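Local coordinates for protein GEO10716p1 (Drosophila melanogaster, PDB 7BTG) that probably removes phosphate from protein phosphoarginine, as an arginine phosphatase built on the low molecular weight protein tyrosine phosphatase fold, at residues Gln50-Gln55 against Gln130-Phe135; Gln74-Phe79 against Pro104-Gln109; Lys118-Ile123 against Tyr139-Glu144. The protein carries 1 engineered substitution. One frame throughout, in Å; residues are numbered along the deposited sequence.

Contacts 1 and 3 share helix 133-154: contact 1 (50-55 against 130-135) lies at its start and contact 3 (118-123 against 139-144) two turns further on, with about 16 Å between their centres. Both adjoin the loop that corresponds to the phosphate-binding P-loop of this phosphatase family. Contact 1 reaches it at Thr-11 and Cys-12, and contact 3 at Arg-13, the probable signature arginine. Contact 2 (74-79 against 104-109) lies across the chain's centre from contact 1, about 29 Å away centre to centre. It is also separate from contact 3, at about 22 Å between centres and about 8 Å between nearest atoms.

Contact 1 (Gln50-Gln55 against Gln130-Phe135); sequences QARGQQ and QGMGGF
Arg-52 and Phe-135 carry a packing contact of an arginine chain on an aromatic ring, between the first turns of helices 51-58 and 133-154 at one end of the molecule. The arginine chain crosses the ring at about a right angle. Its CG approaches Phe-135 CE2 obliquely at 3.4 Å, and the same CE2 lies 3.7 Å above the plane of the Arg-52 guanidinium, offset toward its rim. With the two planes 49° apart, this is an inclined overlap rather than a parallel stack. The start of this path is fixed by chi1 (60°), which places Arg-52 CG between the backbone N and the carbonyl carbon. Beyond the ring the guanidinium is anchored by carbonyls of the loop leading into helix 133-154: NH2 donates to Ile-129 O, and NH1 weakly to Tyr-127 O. Met-132 adds an apolar cover, its CE 3.5 Å from Arg-52 CB and equally far from Arg-52 O. In the low molecular weight phosphatase fold these loops border the active-site cleft; here Phe-135 also packs on Cys-12, in the segment that matches the family's phosphate-binding P-loop. Gln-50, the N-cap residue of helix 51-58, joins by backbone to Thr-11 of that segment. Its extended side chain brings NE2 to the edge of the Phe-135 ring, 3.2 Å from CZ, with amide and ring planes 38° apart. Gly-53 lets the helix come close, its CA being 3.5 Å from Phe-135 CE1, where a beta carbon would collide with the ring. An alanine in place of Phe-135 would probably open a gap beside Arg-52 CG and Gly-53 CA, where the ring now lies, and deprive the middle of the arginine chain of apolar support. Gly-131, just before Met-132, has backbone angles at which a side chain would jam against the preceding carbonyl O.

Contact 2 (Gln74-Phe79 against Pro104-Gln109); sequences QDFYDF and PTCKIQ
Pro-104 sits in a groove formed by Phe-76 and the ring of Tyr-77 at the end of helix 73-78, joining this helix to the approach of edge strand 107-110. That strand follows 81-84 through helix 87-99 in a beta-alpha-beta crossover of the parallel sheet, whose strand order is 2-1-3-4. The floor of the groove is the backbone and root of Phe-76: Pro-104 CB rests 3.2 Å from Phe-76 O, and its CG lies 3.8 Å from Phe-76 CB. Tyr-77 forms the second side, with CE1 4.1 Å from Pro-104 CA in an oblique approach, while its hydroxyl is hydrogen-bonded to Pro-102 O just upstream.

Cys-106 is the next bump, and it fills the recess bounded by Phe-76 O, Phe-76 CD1 and Phe-79 O. A chi1 of 58° puts SG between its own backbone N and carbonyl carbon, and there it lies obliquely beside the Phe-76 ring, 4.0 Å from CD1, in a sulfur-aromatic contact. The tip of Ile-108 comes third: with chi2 at 160°, CD1 is carried out to the edge of the same ring, 3.9 Å from Phe-76 CE1, and the two side chains cross at about a right angle. Helix 87-99 adds Met-96 and Ala-97 to the walls around this buried ring, and Leu-90 and Ala-97 also receive Ile-108.

Phe-79 takes a different part: its ring packs on Lys-2 and Leu-4 of strand 2-7, and it is its backbone that meets the second segment. Phe-79 O lies 3.1 Å from Cys-106 CB. A water donates to that same Phe-79 O at 3.0 Å and makes a weak bond, at 3.3 Å, to Thr-105 OG1.

Contact 3 (Lys118-Ile123 against Tyr139-Glu144); sequences KEDEII and YLQILE
With CD anti to CA (chi2 165°), the Gln-141 side chain reaches out extended toward the carbonyls of Asp-120 and Ile-122, and a chi3 of -51° sets the twist of the terminal amide. NE2 then serves both carbonyls. It donates to Ile-122 O at 2.7 Å along a bent path and to Asp-120 O at 3.3 Å along a straighter one (162° at the hydrogen). It stands above both carbonyl planes; Asp-120 O lies in the plane of the Gln-141 amide, whereas Ile-122 O is tilted from it. One nitrogen thereby ties two backbone carbonyls of residues 120-123 to the helix. Beside it, Ile-123 and Gln-141 run past each other in opposite directions, with Ile-123 CD1 3.9 Å from Gln-141 CB. The same methyl meets Ile-142 CG1, also at 3.9 Å, where the two isoleucines cross at about a right angle. Ile-123 bonds by backbone to Met-85, next to strand 81-84, and through its O to Arg-13, while Ile-142, on helix 133-154, packs on Ala-17 and Ile-20 of helix 13-27.

Contact 1 (Gln50-Gln55 against Gln130-Phe135)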
# COMPACT_ATOMS: atom_id res chain seq x y z
N GLN A 50 3.68 -10.78 7.56
CA GLN A 50 4.31 -11.09 8.83
C GLN A 50 3.25 -11.25 9.91
O GLN A 50 2.30 -10.46 9.99
CB GLN A 50 5.29 -9.99 9.22
CG GLN A 50 6.29 -10.47 10.22
CD GLN A 50 7.09 -9.34 10.82
OE1 GLN A 50 8.32 -9.43 10.93
NE2 GLN A 50 6.41 -8.27 11.22
N ALA A 51 3.43 -12.26 10.76
CA ALA A 51 2.34 -12.78 11.57
C ALA A 51 1.73 -11.71 12.47
O ALA A 51 0.50 -11.66 12.64
CB ALA A 51 2.82 -13.97 12.39
N ARG A 52 2.55 -10.82 13.03
CA ARG A 52 1.98 -9.84 13.95
C ARG A 52 1.12 -8.80 13.25
O ARG A 52 0.41 -8.05 13.93
CB ARG A 52 3.09 -9.17 14.75
CG ARG A 52 4.10 -8.47 13.91
CD ARG A 52 5.49 -8.55 14.52
NE ARG A 52 5.85 -7.45 15.41
CZ ARG A 52 7.04 -6.85 15.37
NH1 ARG A 52 7.93 -7.24 14.47
NH2 ARG A 52 7.34 -5.86 16.20
N GLY A 53 1.15 -8.74 11.92
CA GLY A 53 0.31 -7.82 11.17
C GLY A 53 -1.01 -8.47 10.83
O GLY A 53 -2.06 -7.82 10.83
N GLN A 54 -0.97 -9.78 10.54
CA GLN A 54 -2.20 -10.54 10.37
C GLN A 54 -3.00 -10.57 11.67
O GLN A 54 -4.24 -10.62 11.64
CB GLN A 54 -1.88 -11.96 9.91
CG GLN A 54 -1.33 -12.04 8.49
CD GLN A 54 -1.28 -13.47 7.94
OE1 GLN A 54 -0.27 -14.15 8.06
NE2 GLN A 54 -2.38 -13.91 7.33
N GLN A 55 -2.31 -10.53 12.81
CA GLN A 55 -3.02 -10.46 14.08
C GLN A 55 -3.71 -9.12 14.24
O GLN A 55 -4.93 -9.06 14.46
CB GLN A 55 -2.05 -10.70 15.24
CG GLN A 55 -1.76 -12.18 15.45
CD GLN A 55 -3.03 -13.04 15.40
OE1 GLN A 55 -3.79 -13.11 16.38
NE2 GLN A 55 -3.27 -13.69 14.25
N GLN A 130 10.49 -3.49 17.59
CA GLN A 130 10.10 -4.47 18.60
C GLN A 130 8.71 -4.16 19.13
O GLN A 130 8.39 -3.01 19.46
CB GLN A 130 11.12 -4.51 19.74
CG GLN A 130 11.14 -5.87 20.48
CD GLN A 130 11.87 -5.83 21.83
OE1 GLN A 130 12.96 -5.29 21.94
NE2 GLN A 130 11.24 -6.40 22.86
N GLY A 131 7.87 -5.18 19.21
CA GLY A 131 6.54 -5.00 19.73
C GLY A 131 5.58 -4.57 18.64
O GLY A 131 5.84 -4.73 17.44
N MET A 132 4.46 -3.98 19.06
CA MET A 132 3.37 -3.64 18.17
C MET A 132 3.27 -2.16 17.85
O MET A 132 2.46 -1.79 17.00
CB MET A 132 2.04 -4.12 18.77
CG MET A 132 1.85 -5.59 18.72
SD MET A 132 1.82 -6.17 17.02
CE MET A 132 1.15 -7.80 17.31
N GLY A 133 4.06 -1.32 18.52
CA GLY A 133 3.93 0.12 18.31
C GLY A 133 4.15 0.55 16.87
O GLY A 133 3.47 1.46 16.37
N GLY A 134 5.09 -0.09 16.18
CA GLY A 134 5.29 0.24 14.78
C GLY A 134 4.13 -0.17 13.90
O GLY A 134 3.73 0.57 13.01
N PHE A 135 3.56 -1.35 14.15
CA PHE A 135 2.42 -1.78 13.35
C PHE A 135 1.21 -0.91 13.63
O PHE A 135 0.42 -0.62 12.72
CB PHE A 135 2.10 -3.24 13.62
CG PHE A 135 2.82 -4.20 12.73
CD1 PHE A 135 2.26 -4.61 11.53
CD2 PHE A 135 4.07 -4.70 13.10
CE1 PHE A 135 2.93 -5.50 10.71
CE2 PHE A 135 4.74 -5.58 12.27
CZ PHE A 135 4.16 -5.98 11.08

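Contact 2 (Gln74-Phe79 against Pro104-Gln109)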
# COMPACT_ATOMS: atom_id res chain seq x y z
N GLN A 74 4.86 -5.14 -15.78
CA GLN A 74 3.44 -5.17 -16.13
C GLN A 74 2.61 -4.37 -15.14
O GLN A 74 1.61 -3.75 -15.53
CB GLN A 74 2.92 -6.62 -16.16
CG GLN A 74 2.93 -7.27 -17.52
CD GLN A 74 1.83 -6.78 -18.46
OE1 GLN A 74 1.00 -5.93 -18.10
NE2 GLN A 74 1.82 -7.32 -19.67
N ASP A 75 3.00 -4.38 -13.87
CA ASP A 75 2.25 -3.66 -12.86
C ASP A 75 2.10 -2.19 -13.21
O ASP A 75 1.04 -1.60 -12.99
CB ASP A 75 2.92 -3.83 -11.50
CG ASP A 75 2.75 -5.22 -10.95
OD1 ASP A 75 1.64 -5.76 -11.12
OD2 ASP A 75 3.70 -5.76 -10.36
N PHE A 76 3.13 -1.58 -13.79
CA PHE A 76 3.09 -0.15 -14.06
C PHE A 76 2.07 0.23 -15.13
O PHE A 76 1.66 1.40 -15.20
CB PHE A 76 4.48 0.33 -14.47
CG PHE A 76 5.43 0.42 -13.32
CD1 PHE A 76 5.65 1.62 -12.67
CD2 PHE A 76 6.09 -0.72 -12.86
CE1 PHE A 76 6.52 1.70 -11.60
CE2 PHE A 76 6.98 -0.64 -11.79
CZ PHE A 76 7.18 0.57 -11.16
N TYR A 77 1.65 -0.73 -15.96
CA TYR A 77 0.64 -0.49 -16.98
C TYR A 77 -0.75 -0.94 -16.55
O TYR A 77 -1.73 -0.54 -17.20
CB TYR A 77 1.01 -1.22 -18.27
CG TYR A 77 2.34 -0.81 -18.87
CD1 TYR A 77 2.47 0.39 -19.55
CD2 TYR A 77 3.46 -1.61 -18.75
CE1 TYR A 77 3.66 0.76 -20.10
CE2 TYR A 77 4.66 -1.24 -19.30
CZ TYR A 77 4.75 -0.06 -19.98
OH TYR A 77 5.94 0.31 -20.53
N ASP A 78 -0.87 -1.74 -15.50
CA ASP A 78 -2.15 -2.31 -15.09
C ASP A 78 -2.76 -1.65 -13.87
O ASP A 78 -3.74 -2.16 -13.34
CB ASP A 78 -1.99 -3.81 -14.80
CG ASP A 78 -1.57 -4.60 -16.03
OD1 ASP A 78 -1.89 -4.18 -17.17
OD2 ASP A 78 -0.92 -5.66 -15.85
N PHE A 79 -2.21 -0.54 -13.37
CA PHE A 79 -2.81 0.07 -12.19
C PHE A 79 -2.97 1.57 -12.41
O PHE A 79 -2.21 2.18 -13.17
CB PHE A 79 -2.00 -0.20 -10.91
CG PHE A 79 -2.09 -1.61 -10.43
CD1 PHE A 79 -3.08 -1.98 -9.54
CD2 PHE A 79 -1.21 -2.59 -10.89
CE1 PHE A 79 -3.19 -3.30 -9.11
CE2 PHE A 79 -1.31 -3.89 -10.47
CZ PHE A 79 -2.29 -4.26 -9.57
N PRO A 104 4.53 4.59 -18.61
CA PRO A 104 3.23 4.24 -18.04
C PRO A 104 2.45 5.49 -17.67
O PRO A 104 2.99 6.59 -17.57
CB PRO A 104 3.60 3.42 -16.80
CG PRO A 104 5.13 3.23 -16.87
CD PRO A 104 5.61 4.40 -17.64
N THR A 105 1.15 5.29 -17.45
CA THR A 105 0.28 6.38 -17.00
C THR A 105 -0.24 6.16 -15.59
O THR A 105 -1.10 6.92 -15.14
CB THR A 105 -0.90 6.57 -17.96
OG1 THR A 105 -1.43 5.30 -18.33
CG2 THR A 105 -0.45 7.30 -19.20
N CYS A 106 0.23 5.14 -14.89
CA CYS A 106 -0.13 5.02 -13.49
C CYS A 106 0.35 6.25 -12.74
O CYS A 106 1.42 6.80 -13.03
CB CYS A 106 0.49 3.76 -12.89
SG CYS A 106 2.28 3.75 -13.04
N LYS A 107 -0.44 6.69 -11.78
CA LYS A 107 0.02 7.71 -10.84
C LYS A 107 0.77 7.02 -9.70
O LYS A 107 0.26 6.07 -9.10
CB LYS A 107 -1.16 8.52 -10.33
CG LYS A 107 -2.08 8.98 -11.47
CD LYS A 107 -2.95 10.15 -11.08
CE LYS A 107 -3.28 11.00 -12.30
NZ LYS A 107 -2.23 12.04 -12.54
N ILE A 108 1.98 7.49 -9.42
CA ILE A 108 2.83 6.94 -8.38
C ILE A 108 2.96 7.99 -7.28
O ILE A 108 3.47 9.09 -7.52
CB ILE A 108 4.21 6.54 -8.92
CG1 ILE A 108 4.08 5.47 -10.01
CG2 ILE A 108 5.09 6.08 -7.77
CD1 ILE A 108 5.31 5.35 -10.93
N GLN A 109 2.51 7.66 -6.07
CA GLN A 109 2.40 8.68 -5.04
C GLN A 109 2.72 8.10 -3.67
O GLN A 109 2.53 6.91 -3.41
CB GLN A 109 0.98 9.31 -5.02
CG GLN A 109 0.52 9.90 -6.37
CD GLN A 109 -0.96 10.30 -6.41
OE1 GLN A 109 -1.75 9.93 -5.54
NE2 GLN A 109 -1.33 11.07 -7.42
O HOH W 1 -2.49 3.10 -16.04

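Contact 3 (Lys118-Ile123 against Tyr139-Glu144)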
# COMPACT_ATOMS: atom_id res chain seq x y z
N LYS A 118 2.15 17.04 6.85
CA LYS A 118 3.47 16.64 6.35
C LYS A 118 4.30 15.96 7.42
O LYS A 118 5.10 15.07 7.10
CB LYS A 118 4.21 17.85 5.79
CG LYS A 118 3.93 18.12 4.31
N GLU A 119 4.13 16.32 8.68
CA GLU A 119 4.91 15.62 9.69
C GLU A 119 4.43 14.19 9.91
O GLU A 119 5.04 13.46 10.70
CB GLU A 119 4.91 16.41 11.01
CG GLU A 119 3.64 16.29 11.85
CD GLU A 119 2.59 17.34 11.49
OE1 GLU A 119 2.75 18.06 10.47
OE2 GLU A 119 1.59 17.45 12.24
N ASP A 120 3.36 13.77 9.23
CA ASP A 120 2.86 12.40 9.31
C ASP A 120 2.83 11.72 7.94
O ASP A 120 2.14 10.71 7.78
CB ASP A 120 1.47 12.39 9.95
CG ASP A 120 1.54 12.32 11.45
OD1 ASP A 120 1.68 11.20 11.98
OD2 ASP A 120 1.49 13.40 12.09
N GLU A 121 3.57 12.27 6.98
CA GLU A 121 3.58 11.77 5.60
C GLU A 121 4.13 10.35 5.51
O GLU A 121 3.67 9.55 4.68
CB GLU A 121 4.46 12.70 4.76
CG GLU A 121 3.78 13.63 3.82
CD GLU A 121 4.74 14.07 2.72
OE1 GLU A 121 5.96 14.19 3.00
OE2 GLU A 121 4.28 14.25 1.58
N ILE A 122 5.15 10.04 6.30
CA ILE A 122 5.99 8.86 6.07
C ILE A 122 5.46 7.68 6.88
O ILE A 122 5.38 7.73 8.11
CB ILE A 122 7.46 9.15 6.44
CG1 ILE A 122 7.97 10.42 5.76
CG2 ILE A 122 8.34 7.99 6.02
CD1 ILE A 122 8.06 10.30 4.24
N ILE A 123 5.17 6.58 6.20
CA ILE A 123 4.72 5.37 6.85
C ILE A 123 5.92 4.45 7.01
O ILE A 123 6.37 3.84 6.04
CB ILE A 123 3.58 4.72 6.06
CG1 ILE A 123 2.55 5.80 5.79
CG2 ILE A 123 2.99 3.59 6.85
CD1 ILE A 123 1.21 5.33 5.35
N TYR A 139 -0.81 1.17 10.90
CA TYR A 139 -2.21 0.88 10.63
C TYR A 139 -3.03 2.17 10.62
O TYR A 139 -3.85 2.38 9.72
CB TYR A 139 -2.76 -0.10 11.66
CG TYR A 139 -4.24 -0.32 11.53
CD1 TYR A 139 -5.15 0.50 12.19
CD2 TYR A 139 -4.74 -1.35 10.75
CE1 TYR A 139 -6.50 0.31 12.06
CE2 TYR A 139 -6.10 -1.54 10.62
CZ TYR A 139 -6.97 -0.71 11.28
OH TYR A 139 -8.33 -0.89 11.16
N LEU A 140 -2.80 3.04 11.61
CA LEU A 140 -3.56 4.28 11.70
C LEU A 140 -3.24 5.22 10.55
O LEU A 140 -4.15 5.79 9.93
CB LEU A 140 -3.30 4.96 13.05
CG LEU A 140 -3.79 4.23 14.32
CD1 LEU A 140 -3.11 4.76 15.59
CD2 LEU A 140 -5.32 4.27 14.48
N GLN A 141 -1.95 5.39 10.24
CA GLN A 141 -1.56 6.19 9.07
C GLN A 141 -2.17 5.63 7.79
O GLN A 141 -2.62 6.39 6.93
CB GLN A 141 -0.05 6.24 8.92
CG GLN A 141 0.69 7.32 9.67
CD GLN A 141 2.20 7.03 9.74
OE1 GLN A 141 2.61 5.94 10.12
NE2 GLN A 141 3.01 8.00 9.35
N ILE A 142 -2.18 4.31 7.64
CA ILE A 142 -2.70 3.72 6.42
C ILE A 142 -4.21 3.90 6.34
O ILE A 142 -4.77 4.21 5.28
CB ILE A 142 -2.28 2.24 6.31
CG1 ILE A 142 -0.77 2.10 6.06
CG2 ILE A 142 -3.03 1.57 5.19
CD1 ILE A 142 -0.22 0.69 6.38
N LEU A 143 -4.89 3.73 7.47
CA LEU A 143 -6.34 3.87 7.50
C LEU A 143 -6.76 5.30 7.14
O LEU A 143 -7.58 5.50 6.24
CB LEU A 143 -6.87 3.48 8.87
CG LEU A 143 -8.38 3.58 9.07
CD1 LEU A 143 -9.10 2.84 7.95
CD2 LEU A 143 -8.72 3.00 10.42
N GLU A 144 -6.18 6.31 7.80
CA GLU A 144 -6.56 7.67 7.46
C GLU A 144 -6.21 7.98 6.02
O GLU A 144 -7.02 8.58 5.29
CB GLU A 144 -5.89 8.70 8.38
CG GLU A 144 -6.34 10.14 8.08
CD GLU A 144 -5.73 11.18 9.01
OE1 GLU A 144 -5.10 10.79 10.02
OE2 GLU A 144 -5.88 12.40 8.73